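Long-range contacts in xylanase and alpha-amylase inhibitor protein (Scadoxus multiflorus, PDB 3MU7), which inhibits xylanase and alpha-amylase and is built on the TIM barrel of the family 18 glycosyl hydrolases: residues K98-P103 with A116-I121; K54-Q59 with R111-A116; F217-D222 with Y257-S262; W9-D14 with L253-W258. All blocks are in the same frame, centred on the assembly; numbering follows the deposited sequence.

Contact 1 of 4, residues K98-P103 with A116-I121; sequences KNFLLP and AVLDGI
Phe-100 and Leu-118 tie the two backbones together with one hydrogen bond, Leu-118 N to Phe-100 O at 2.8 Å. It closes the return from helix 86-101 into strand 120-125, the second half of a beta-alpha-beta crossover in the TIM barrel whose first strand is 69-76. The Phe-100 and Leu-118 side chains run side by side in the same direction, and their CD1 atoms meet at 3.9 Å. Leu-118 also packs on Ile-60 of helix 56-65 and on Leu-72 of strand 69-76, so a branched apolar residue suits the junction of helices and sheet.

Leu-101 starts away from the strand, but its fork turns back to it: CD1 lies 3.8 Å from Ile-121 CG1, while CD2 sits 4.0 Å from Gly-120 CA. Glycine fits position 120 because at these backbone angles a beta carbon would run into the carbonyl oxygen of Asp-119. Near the same fork a water lies 2.8 Å from both Leu-101 O and Leu-118 O, within hydrogen-bonding reach of the two carbonyls.

Val-117 sets its two methyls against the backbone that leaves the helix. CG1 is anti to the backbone N (chi1 177°) and reaches Leu-101 O at 3.5 Å, and CG2 lies 3.6 Å from Pro-103 N.

Contact 2 of 4, residues K54-Q59 with R111-A116; sequences KGLEPQ and RPFGNA
Lys-54 reaches over to the backbone of Arg-111, where its NZ donates to Arg-111 O at 2.8 Å from a position 40° out of the carbonyl plane. The same oxygen takes Gly-114 N, also at 2.8 Å, from the opposite face, so two donors grip it. Lys-54 NZ has a further acceptor in Ser-110 O, and its aliphatic chain passes close by, with CD 3.6 Å from Pro-112 O. A long flexible side chain suits this exposed place, since it spans the distance and ends on carbonyls.

Glu-57 stretches out from helix 56-65, with CG anti to the backbone N (chi1 178°), and OE1 takes a weak hydrogen bond from Asn-115 N (3.2 Å, 157° at the hydrogen). Its other oxygen, OE2, forms a salt bridge with Lys-61, so both carboxylate oxygens are engaged. Gly-114 suits the spot beside OE1, because a beta carbon there would collide with that oxygen. Within its own loop Arg-111 curls back, NE donating to Gly-114 O at 3.0 Å with a weaker bond from NH2 to the same oxygen; NH1 pairs with Glu-109 and Leu-102 O.

The apolar part is Leu-56 CD1, which sits over one face of the Phe-113 ring, 4.0 Å from its centroid and offset toward the rim. The TIM-barrel loop between helix 86-101 and strand 120-125, packed here on segment 54-59, is built from two overlapping beta turns, type I from Arg-111 to Gly-114 and type II' from Phe-113 to Ala-116, the latter with glycine at its second position as is classic for that turn.

Contact 3 of 4, residues F217-D222 with Y257-S262; sequences FPAHPD and YWDTVS
His-220 and Trp-258 cross obliquely, with ring planes 32° apart and the centroid of the imidazole 4.7 Å from that of the six-membered indole ring. Trp-258 CE3 comes over one face of the imidazole, 3.6 Å from His-220 CG, while Pro-221 CD covers the opposite face. A bond at the ring edge helps set the rotation of the imidazole: Asp-222 N donates to His-220 ND1, in the ring plane, at 3.0 Å and almost straight (171°). A histidine thus serves twice, offering a flat surface to the indole and an acceptor to its own loop.

Two residues further on, Asp-222 places its CB over a face of the indole, 3.9 Å from the centroid of the six-membered ring, in a CH-pi contact; Tyr-257 CD2 covers the opposite face.

At the level of the backbones the segments close up. Small Ala-219 lets the helix come near, its CB 3.6 Å from Asp-259 N. Ser-262 holds OG between the backbone N and the carbonyl carbon (chi1 72°), where it donates to Ala-219 O at 2.7 Å, and its CB lies at the imidazole edge. The same OG is hydrogen-bonded to Phe-264 N.

The beta-to-alpha loop after strand 213-218 thus packs on helix 256-262, which follows the neighbouring strand 248-254, at the C-terminal mouth of a TIM barrel.

Contact 4 of 4, residues W9-D14 with L253-W258; sequences WGQSFD and LWDSYW
Trp-9 presents the edge of its indole to Ser-256, CD1 lying 3.8 Å from OG. The polar ends of both residues go to Arg-16: Trp-9 NE1 donates to its carbonyl oxygen, and Ser-256 OG is bonded to its NH2. Gly-10 then turns the chain with backbone angles suited to glycine.

Gln-11 folds back, its chain bent at chi2 (67°), and runs alongside Asp-255 but points the other way. Its CG is 3.8 Å from Trp-254 CH2 and 3.4 Å from Asp-255 OD2. Both ends of the amide are engaged: NE2 gives a weak bond to Trp-9 O, and OE1 accepts from a water at 2.8 Å, which in turn accepts a hydrogen bond from Tyr-257 N at 2.9 Å. Asp-255 follows a cis peptide, reminiscent of the one after the last-strand tryptophan in family 18 relatives. It N-caps helix 256-262, its OD1 accepting from Trp-258 N at 3.2 Å.

Ser-12, short enough to approach closely, sets CB over the centre of the Tyr-257 ring, a CH-pi contact 3.6 Å from the centroid.

Strand 5-9 lies between strands 29-37 and 248-254, so this loop, leading on to helix 18-23, meets the start of helix 256-262 where first and last strands of the barrel close.

How the contacts relate
Contacts 1 and 2 touch on one flank of the barrel and share Ala-116; contacts 3 and 4 touch on another part of it and share Tyr-257 and Trp-258 of helix 256-262. Contact 1 is buried, and apolar branches dominate it apart from a single backbone bond and a water. The other three are partly buried: contact 2 relies on charged side chains reaching backbone atoms, contact 3 on aromatic rings and one serine-to-carbonyl bond, and contact 4 on a ring face and a water with no direct hydrogen bond across. Leu-56 of contact 2 packs on Trp-9 of contact 4, so the two pairs meet there. Contacts 1, 3 and 4 all reach the same sheet, whose closure lies at contact 4.

Contact 1 of 4, residues K98-P103 with A116-I121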
# COMPACT_ATOMS: atom_id res chain seq x y z
N LYS A 98 18.83 -4.33 -0.87
CA LYS A 98 20.03 -3.62 -1.28
C LYS A 98 19.72 -2.28 -1.95
O LYS A 98 20.44 -1.31 -1.75
CB LYS A 98 20.86 -4.47 -2.24
CG LYS A 98 21.57 -5.65 -1.58
CD LYS A 98 22.51 -6.33 -2.56
CE LYS A 98 23.36 -7.39 -1.88
NZ LYS A 98 24.37 -7.96 -2.81
N ASN A 99 18.66 -2.24 -2.73
CA ASN A 99 18.39 -1.06 -3.56
C ASN A 99 17.49 -0.00 -2.96
O ASN A 99 17.57 1.17 -3.34
CB ASN A 99 17.87 -1.48 -4.92
CG ASN A 99 18.96 -2.02 -5.80
OD1 ASN A 99 19.83 -1.28 -6.25
ND2 ASN A 99 18.95 -3.33 -6.03
N PHE A 100 16.63 -0.40 -2.02
CA PHE A 100 15.60 0.49 -1.48
C PHE A 100 15.62 0.61 0.03
O PHE A 100 15.17 1.61 0.56
CB PHE A 100 14.20 0.05 -1.93
CG PHE A 100 14.00 0.06 -3.42
CD1 PHE A 100 13.68 1.23 -4.09
CD2 PHE A 100 14.11 -1.12 -4.15
CE1 PHE A 100 13.49 1.23 -5.48
CE2 PHE A 100 13.91 -1.13 -5.53
CZ PHE A 100 13.60 0.05 -6.19
N LEU A 101 16.10 -0.41 0.74
CA LEU A 101 15.93 -0.45 2.20
C LEU A 101 17.20 -0.19 2.98
O LEU A 101 17.17 -0.07 4.21
CB LEU A 101 15.27 -1.76 2.62
CG LEU A 101 13.90 -2.04 1.99
CD1 LEU A 101 13.45 -3.46 2.28
CD2 LEU A 101 12.85 -1.04 2.46
N LEU A 102 18.31 -0.10 2.26
CA LEU A 102 19.62 0.20 2.83
C LEU A 102 20.22 1.39 2.10
O LEU A 102 19.88 1.63 0.95
CB LEU A 102 20.55 -1.00 2.67
CG LEU A 102 20.26 -2.27 3.47
CD1 LEU A 102 21.20 -3.36 3.00
CD2 LEU A 102 20.43 -2.03 4.96
N PRO A 103 21.13 2.13 2.76
CA PRO A 103 21.93 3.13 2.05
C PRO A 103 22.77 2.46 0.97
O PRO A 103 23.02 1.25 1.06
CB PRO A 103 22.85 3.69 3.15
CG PRO A 103 22.19 3.35 4.43
CD PRO A 103 21.49 2.05 4.19
N ALA A 116 18.03 7.52 -1.81
CA ALA A 116 16.90 7.45 -0.89
C ALA A 116 16.83 6.07 -0.25
O ALA A 116 17.19 5.06 -0.87
CB ALA A 116 15.61 7.76 -1.61
N VAL A 117 16.39 6.04 1.01
CA VAL A 117 16.16 4.80 1.73
C VAL A 117 14.70 4.82 2.14
O VAL A 117 14.26 5.69 2.90
CB VAL A 117 17.07 4.66 2.97
CG1 VAL A 117 16.75 3.39 3.73
CG2 VAL A 117 18.55 4.67 2.55
N LEU A 118 13.94 3.86 1.63
CA LEU A 118 12.50 3.80 1.86
C LEU A 118 12.16 3.28 3.25
O LEU A 118 12.98 2.66 3.92
CB LEU A 118 11.82 2.95 0.80
CG LEU A 118 11.99 3.40 -0.65
CD1 LEU A 118 11.11 2.55 -1.53
CD2 LEU A 118 11.65 4.88 -0.82
N ASP A 119 10.92 3.54 3.66
CA ASP A 119 10.44 3.13 4.96
C ASP A 119 9.81 1.75 5.00
O ASP A 119 9.40 1.30 6.06
CB ASP A 119 9.47 4.18 5.49
CG ASP A 119 10.14 5.52 5.65
OD1 ASP A 119 11.02 5.64 6.52
OD2 ASP A 119 9.81 6.44 4.87
N GLY A 120 9.73 1.08 3.85
CA GLY A 120 9.18 -0.26 3.83
C GLY A 120 8.68 -0.70 2.48
O GLY A 120 8.79 0.03 1.48
N ILE A 121 8.11 -1.90 2.48
CA ILE A 121 7.61 -2.57 1.28
C ILE A 121 6.16 -2.96 1.48
O ILE A 121 5.80 -3.53 2.51
CB ILE A 121 8.44 -3.85 0.96
CG1 ILE A 121 9.94 -3.55 0.82
CG2 ILE A 121 7.86 -4.59 -0.25
CD1 ILE A 121 10.30 -2.61 -0.32
O HOH W 1 14.71 0.92 5.25

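Contact 2 of 4, residues K54-Q59 with R111-A116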
# COMPACT_ATOMS: atom_id res chain seq x y z
N LYS A 54 14.89 8.13 -10.71
CA LYS A 54 15.98 8.84 -10.05
C LYS A 54 15.49 10.18 -9.49
O LYS A 54 15.92 10.60 -8.41
CB LYS A 54 17.17 9.04 -10.99
CG LYS A 54 17.85 7.75 -11.46
CD LYS A 54 18.66 7.09 -10.35
CE LYS A 54 19.56 5.98 -10.91
NZ LYS A 54 20.47 5.42 -9.86
N GLY A 55 14.58 10.82 -10.22
CA GLY A 55 14.00 12.09 -9.79
C GLY A 55 13.18 12.00 -8.52
O GLY A 55 12.91 13.02 -7.88
N LEU A 56 12.77 10.79 -8.14
CA LEU A 56 12.05 10.61 -6.89
C LEU A 56 12.92 10.80 -5.67
O LEU A 56 12.40 11.10 -4.60
CB LEU A 56 11.38 9.23 -6.83
CG LEU A 56 10.26 8.94 -7.83
CD1 LEU A 56 9.56 7.64 -7.46
CD2 LEU A 56 9.26 10.08 -7.90
N GLU A 57 14.24 10.61 -5.80
CA GLU A 57 15.13 10.67 -4.65
C GLU A 57 14.87 11.88 -3.73
O GLU A 57 14.58 11.69 -2.55
CB GLU A 57 16.61 10.58 -5.06
CG GLU A 57 17.52 10.70 -3.85
CD GLU A 57 19.00 10.62 -4.15
OE1 GLU A 57 19.39 10.31 -5.29
OE2 GLU A 57 19.78 10.85 -3.21
N PRO A 58 14.99 13.13 -4.25
CA PRO A 58 14.80 14.26 -3.34
C PRO A 58 13.36 14.40 -2.85
O PRO A 58 13.13 14.93 -1.76
CB PRO A 58 15.19 15.47 -4.19
CG PRO A 58 15.03 15.03 -5.59
CD PRO A 58 15.40 13.58 -5.60
N GLN A 59 12.41 13.92 -3.64
CA GLN A 59 11.00 13.99 -3.25
C GLN A 59 10.68 13.04 -2.10
O GLN A 59 9.94 13.40 -1.18
CB GLN A 59 10.11 13.71 -4.45
CG GLN A 59 10.36 14.60 -5.65
CD GLN A 59 9.22 14.49 -6.63
OE1 GLN A 59 8.10 14.88 -6.33
NE2 GLN A 59 9.49 13.90 -7.80
N ARG A 111 20.04 1.14 -7.71
CA ARG A 111 19.48 2.30 -7.02
C ARG A 111 18.41 3.06 -7.86
O ARG A 111 18.60 4.22 -8.22
CB ARG A 111 20.55 3.30 -6.58
CG ARG A 111 21.77 2.71 -5.88
CD ARG A 111 21.42 2.06 -4.55
NE ARG A 111 20.75 2.96 -3.60
CZ ARG A 111 20.57 2.66 -2.31
NH1 ARG A 111 20.98 1.50 -1.83
NH2 ARG A 111 19.96 3.54 -1.52
N PRO A 112 17.31 2.39 -8.14
CA PRO A 112 16.27 3.08 -8.93
C PRO A 112 15.89 4.44 -8.44
O PRO A 112 15.66 5.34 -9.24
CB PRO A 112 15.21 2.00 -9.09
CG PRO A 112 16.05 0.77 -9.26
CD PRO A 112 17.38 1.00 -8.61
N PHE A 113 15.78 4.60 -7.12
CA PHE A 113 15.42 5.90 -6.53
C PHE A 113 16.65 6.58 -5.93
O PHE A 113 16.55 7.34 -4.96
CB PHE A 113 14.35 5.72 -5.46
CG PHE A 113 13.05 5.13 -5.91
CD1 PHE A 113 12.69 5.13 -7.27
CD2 PHE A 113 12.19 4.55 -4.99
CE1 PHE A 113 11.47 4.57 -7.67
CE2 PHE A 113 10.98 3.98 -5.39
CZ PHE A 113 10.62 3.99 -6.74
N GLY A 114 17.82 6.29 -6.50
CA GLY A 114 19.04 6.91 -6.00
C GLY A 114 19.37 6.52 -4.57
O GLY A 114 19.14 5.41 -4.15
N ASN A 115 19.91 7.48 -3.83
CA ASN A 115 20.36 7.23 -2.46
C ASN A 115 19.27 7.34 -1.39
O ASN A 115 19.56 7.26 -0.20
CB ASN A 115 21.56 8.11 -2.12
CG ASN A 115 22.77 7.78 -2.97
OD1 ASN A 115 22.85 6.71 -3.58
ND2 ASN A 115 23.73 8.70 -3.02
N ALA A 116 18.03 7.52 -1.81
CA ALA A 116 16.90 7.45 -0.89
C ALA A 116 16.83 6.07 -0.25
O ALA A 116 17.19 5.06 -0.87
CB ALA A 116 15.61 7.76 -1.61

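Contact 3 of 4, residues F217-D222 with Y257-S262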
# COMPACT_ATOMS: atom_id res chain seq x y z
N PHE A 217 -10.42 2.72 0.45
CA PHE A 217 -11.55 3.24 -0.31
C PHE A 217 -11.08 3.94 -1.58
O PHE A 217 -9.99 4.51 -1.61
CB PHE A 217 -12.34 4.25 0.51
CG PHE A 217 -13.11 3.65 1.64
CD1 PHE A 217 -12.70 3.83 2.94
CD2 PHE A 217 -14.26 2.90 1.40
CE1 PHE A 217 -13.42 3.27 4.01
CE2 PHE A 217 -14.98 2.33 2.46
CZ PHE A 217 -14.55 2.52 3.76
N PRO A 218 -11.93 3.96 -2.63
CA PRO A 218 -11.61 4.78 -3.81
C PRO A 218 -11.80 6.26 -3.49
O PRO A 218 -12.73 6.64 -2.78
CB PRO A 218 -12.65 4.34 -4.85
CG PRO A 218 -13.31 3.12 -4.30
CD PRO A 218 -13.17 3.19 -2.81
N ALA A 219 -10.94 7.11 -4.05
CA ALA A 219 -10.99 8.54 -3.77
C ALA A 219 -12.00 9.29 -4.64
O ALA A 219 -12.30 10.46 -4.37
CB ALA A 219 -9.60 9.16 -3.90
N HIS A 220 -12.54 8.62 -5.66
CA HIS A 220 -13.44 9.24 -6.63
C HIS A 220 -14.20 8.10 -7.29
O HIS A 220 -13.66 7.00 -7.40
CB HIS A 220 -12.61 9.99 -7.68
CG HIS A 220 -13.41 10.81 -8.64
ND1 HIS A 220 -14.06 10.27 -9.73
CD2 HIS A 220 -13.62 12.15 -8.70
CE1 HIS A 220 -14.66 11.24 -10.41
NE2 HIS A 220 -14.41 12.38 -9.80
N PRO A 221 -15.45 8.34 -7.76
CA PRO A 221 -16.19 7.28 -8.46
C PRO A 221 -15.46 6.64 -9.65
O PRO A 221 -15.64 5.45 -9.93
CB PRO A 221 -17.46 8.00 -8.94
CG PRO A 221 -17.66 9.10 -8.00
CD PRO A 221 -16.31 9.51 -7.47
N ASP A 222 -14.64 7.43 -10.35
CA ASP A 222 -13.91 6.94 -11.51
C ASP A 222 -12.66 6.14 -11.14
O ASP A 222 -12.05 5.53 -12.01
CB ASP A 222 -13.47 8.12 -12.40
CG ASP A 222 -14.57 8.63 -13.32
OD1 ASP A 222 -15.41 7.83 -13.81
OD2 ASP A 222 -14.55 9.85 -13.62
N TYR A 257 -3.73 10.56 -7.39
CA TYR A 257 -4.20 11.20 -8.61
C TYR A 257 -5.66 11.62 -8.47
O TYR A 257 -6.00 12.78 -8.71
CB TYR A 257 -4.01 10.24 -9.78
CG TYR A 257 -4.50 10.69 -11.12
CD1 TYR A 257 -4.01 11.84 -11.72
CD2 TYR A 257 -5.42 9.92 -11.82
CE1 TYR A 257 -4.44 12.23 -12.98
CE2 TYR A 257 -5.87 10.30 -13.07
CZ TYR A 257 -5.37 11.45 -13.65
OH TYR A 257 -5.82 11.82 -14.90
N TRP A 258 -6.51 10.69 -8.06
CA TRP A 258 -7.93 10.97 -7.91
C TRP A 258 -8.28 11.81 -6.69
O TRP A 258 -9.20 12.62 -6.74
CB TRP A 258 -8.75 9.69 -7.97
CG TRP A 258 -8.82 9.15 -9.37
CD1 TRP A 258 -8.18 8.06 -9.86
CD2 TRP A 258 -9.55 9.72 -10.46
NE1 TRP A 258 -8.48 7.89 -11.19
CE2 TRP A 258 -9.31 8.91 -11.59
CE3 TRP A 258 -10.38 10.84 -10.60
CZ2 TRP A 258 -9.88 9.17 -12.84
CZ3 TRP A 258 -10.94 11.11 -11.84
CH2 TRP A 258 -10.68 10.28 -12.95
N ASP A 259 -7.55 11.62 -5.60
CA ASP A 259 -7.75 12.41 -4.38
C ASP A 259 -7.45 13.90 -4.64
O ASP A 259 -8.09 14.78 -4.06
CB ASP A 259 -6.87 11.87 -3.26
CG ASP A 259 -7.30 12.33 -1.88
OD1 ASP A 259 -8.49 12.64 -1.68
OD2 ASP A 259 -6.44 12.36 -1.00
N THR A 260 -6.49 14.18 -5.52
CA THR A 260 -6.19 15.55 -5.91
C THR A 260 -7.42 16.21 -6.54
O THR A 260 -7.73 17.37 -6.24
CB THR A 260 -5.01 15.60 -6.89
OG1 THR A 260 -3.85 15.02 -6.28
CG2 THR A 260 -4.67 17.03 -7.31
N VAL A 261 -8.11 15.46 -7.41
CA VAL A 261 -9.33 15.88 -8.11
C VAL A 261 -10.51 16.05 -7.13
O VAL A 261 -11.20 17.08 -7.12
CB VAL A 261 -9.73 14.83 -9.21
CG1 VAL A 261 -11.08 15.17 -9.86
CG2 VAL A 261 -8.64 14.68 -10.26
N SER A 262 -10.74 15.03 -6.32
CA SER A 262 -11.96 14.93 -5.53
C SER A 262 -11.90 15.63 -4.19
O SER A 262 -12.94 15.94 -3.62
CB SER A 262 -12.27 13.46 -5.29
OG SER A 262 -11.35 12.94 -4.35

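Contact 4 of 4, residues W9-D14 with L253-W258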
# COMPACT_ATOMS: atom_id res chain seq x y z
N TRP A 9 0.54 6.42 -4.66
CA TRP A 9 1.07 7.44 -5.56
C TRP A 9 1.78 6.72 -6.70
O TRP A 9 2.29 5.61 -6.52
CB TRP A 9 2.04 8.37 -4.81
CG TRP A 9 2.53 9.50 -5.66
CD1 TRP A 9 1.98 10.73 -5.77
CD2 TRP A 9 3.66 9.48 -6.55
NE1 TRP A 9 2.70 11.50 -6.66
CE2 TRP A 9 3.73 10.75 -7.16
CE3 TRP A 9 4.63 8.53 -6.87
CZ2 TRP A 9 4.71 11.09 -8.09
CZ3 TRP A 9 5.61 8.86 -7.80
CH2 TRP A 9 5.64 10.14 -8.39
N GLY A 10 1.80 7.33 -7.89
CA GLY A 10 2.58 6.80 -9.01
C GLY A 10 1.74 6.31 -10.17
O GLY A 10 2.29 5.78 -11.13
N GLN A 11 0.43 6.52 -10.09
CA GLN A 11 -0.54 5.95 -11.03
C GLN A 11 -0.82 6.79 -12.28
O GLN A 11 -1.54 6.33 -13.16
CB GLN A 11 -1.86 5.64 -10.30
CG GLN A 11 -1.76 4.48 -9.31
CD GLN A 11 -0.88 4.79 -8.10
OE1 GLN A 11 -1.12 5.75 -7.37
NE2 GLN A 11 0.12 3.95 -7.87
N SER A 12 -0.26 7.99 -12.37
CA SER A 12 -0.48 8.81 -13.57
C SER A 12 0.68 9.73 -13.82
O SER A 12 1.11 10.46 -12.92
CB SER A 12 -1.76 9.65 -13.45
OG SER A 12 -1.96 10.38 -14.66
N PHE A 13 1.15 9.77 -15.06
CA PHE A 13 2.24 10.67 -15.41
C PHE A 13 1.93 12.12 -15.04
O PHE A 13 2.84 12.87 -14.67
CB PHE A 13 2.55 10.57 -16.90
CG PHE A 13 3.72 11.40 -17.33
CD1 PHE A 13 5.01 11.02 -16.98
CD2 PHE A 13 3.54 12.55 -18.09
CE1 PHE A 13 6.12 11.78 -17.38
CE2 PHE A 13 4.64 13.32 -18.49
CZ PHE A 13 5.92 12.93 -18.13
N ASP A 14 0.67 12.52 -15.14
CA ASP A 14 0.30 13.91 -14.91
C ASP A 14 -0.19 14.20 -13.51
O ASP A 14 -0.72 15.28 -13.26
CB ASP A 14 -0.74 14.35 -15.94
CG ASP A 14 -0.24 14.18 -17.35
OD1 ASP A 14 0.82 14.76 -17.67
OD2 ASP A 14 -0.87 13.43 -18.11
N LEU A 253 -6.38 5.34 0.64
CA LEU A 253 -7.07 5.87 -0.52
C LEU A 253 -6.42 5.46 -1.82
O LEU A 253 -5.19 5.62 -2.01
CB LEU A 253 -7.19 7.40 -0.45
CG LEU A 253 -8.11 7.93 0.65
CD1 LEU A 253 -7.99 9.44 0.74
CD2 LEU A 253 -9.55 7.53 0.42
N TRP A 254 -7.25 4.98 -2.72
CA TRP A 254 -6.86 4.68 -4.09
C TRP A 254 -7.48 5.81 -4.93
O TRP A 254 -8.66 5.80 -5.17
CB TRP A 254 -7.45 3.32 -4.52
CG TRP A 254 -7.00 3.02 -5.96
CD1 TRP A 254 -7.69 3.22 -7.10
CD2 TRP A 254 -5.73 2.50 -6.33
NE1 TRP A 254 -6.91 2.85 -8.18
CE2 TRP A 254 -5.69 2.41 -7.73
CE3 TRP A 254 -4.63 2.07 -5.61
CZ2 TRP A 254 -4.57 1.93 -8.42
CZ3 TRP A 254 -3.54 1.63 -6.27
CH2 TRP A 254 -3.52 1.53 -7.67
N ASP A 255 -6.72 6.82 -5.31
CA ASP A 255 -5.28 6.98 -5.17
C ASP A 255 -5.00 8.52 -5.27
O ASP A 255 -5.87 9.28 -5.46
CB ASP A 255 -4.49 6.26 -6.28
CG ASP A 255 -4.95 6.67 -7.69
OD1 ASP A 255 -5.49 7.71 -7.90
OD2 ASP A 255 -4.80 5.83 -8.54
N SER A 256 -3.76 8.90 -5.09
CA SER A 256 -3.38 10.33 -5.01
C SER A 256 -3.88 11.15 -6.21
O SER A 256 -4.42 12.22 -6.05
CB SER A 256 -1.87 10.45 -4.85
OG SER A 256 -1.46 11.81 -4.73
N TYR A 257 -3.73 10.56 -7.39
CA TYR A 257 -4.20 11.20 -8.61
C TYR A 257 -5.66 11.62 -8.47
O TYR A 257 -6.00 12.78 -8.71
CB TYR A 257 -4.01 10.24 -9.78
CG TYR A 257 -4.50 10.69 -11.12
CD1 TYR A 257 -4.01 11.84 -11.72
CD2 TYR A 257 -5.42 9.92 -11.82
CE1 TYR A 257 -4.44 12.23 -12.98
CE2 TYR A 257 -5.87 10.30 -13.07
CZ TYR A 257 -5.37 11.45 -13.65
OH TYR A 257 -5.82 11.82 -14.90
N TRP A 258 -6.51 10.69 -8.06
CA TRP A 258 -7.93 10.97 -7.91
C TRP A 258 -8.28 11.81 -6.69
O TRP A 258 -9.20 12.62 -6.74
CB TRP A 258 -8.75 9.69 -7.97
CG TRP A 258 -8.82 9.15 -9.37
CD1 TRP A 258 -8.18 8.06 -9.86
CD2 TRP A 258 -9.55 9.72 -10.46
NE1 TRP A 258 -8.48 7.89 -11.19
CE2 TRP A 258 -9.31 8.91 -11.59
CE3 TRP A 258 -10.38 10.84 -10.60
CZ2 TRP A 258 -9.88 9.17 -12.84
CZ3 TRP A 258 -10.94 11.11 -11.84
CH2 TRP A 258 -10.68 10.28 -12.95
O HOH W 2 -1.96 8.37 -7.92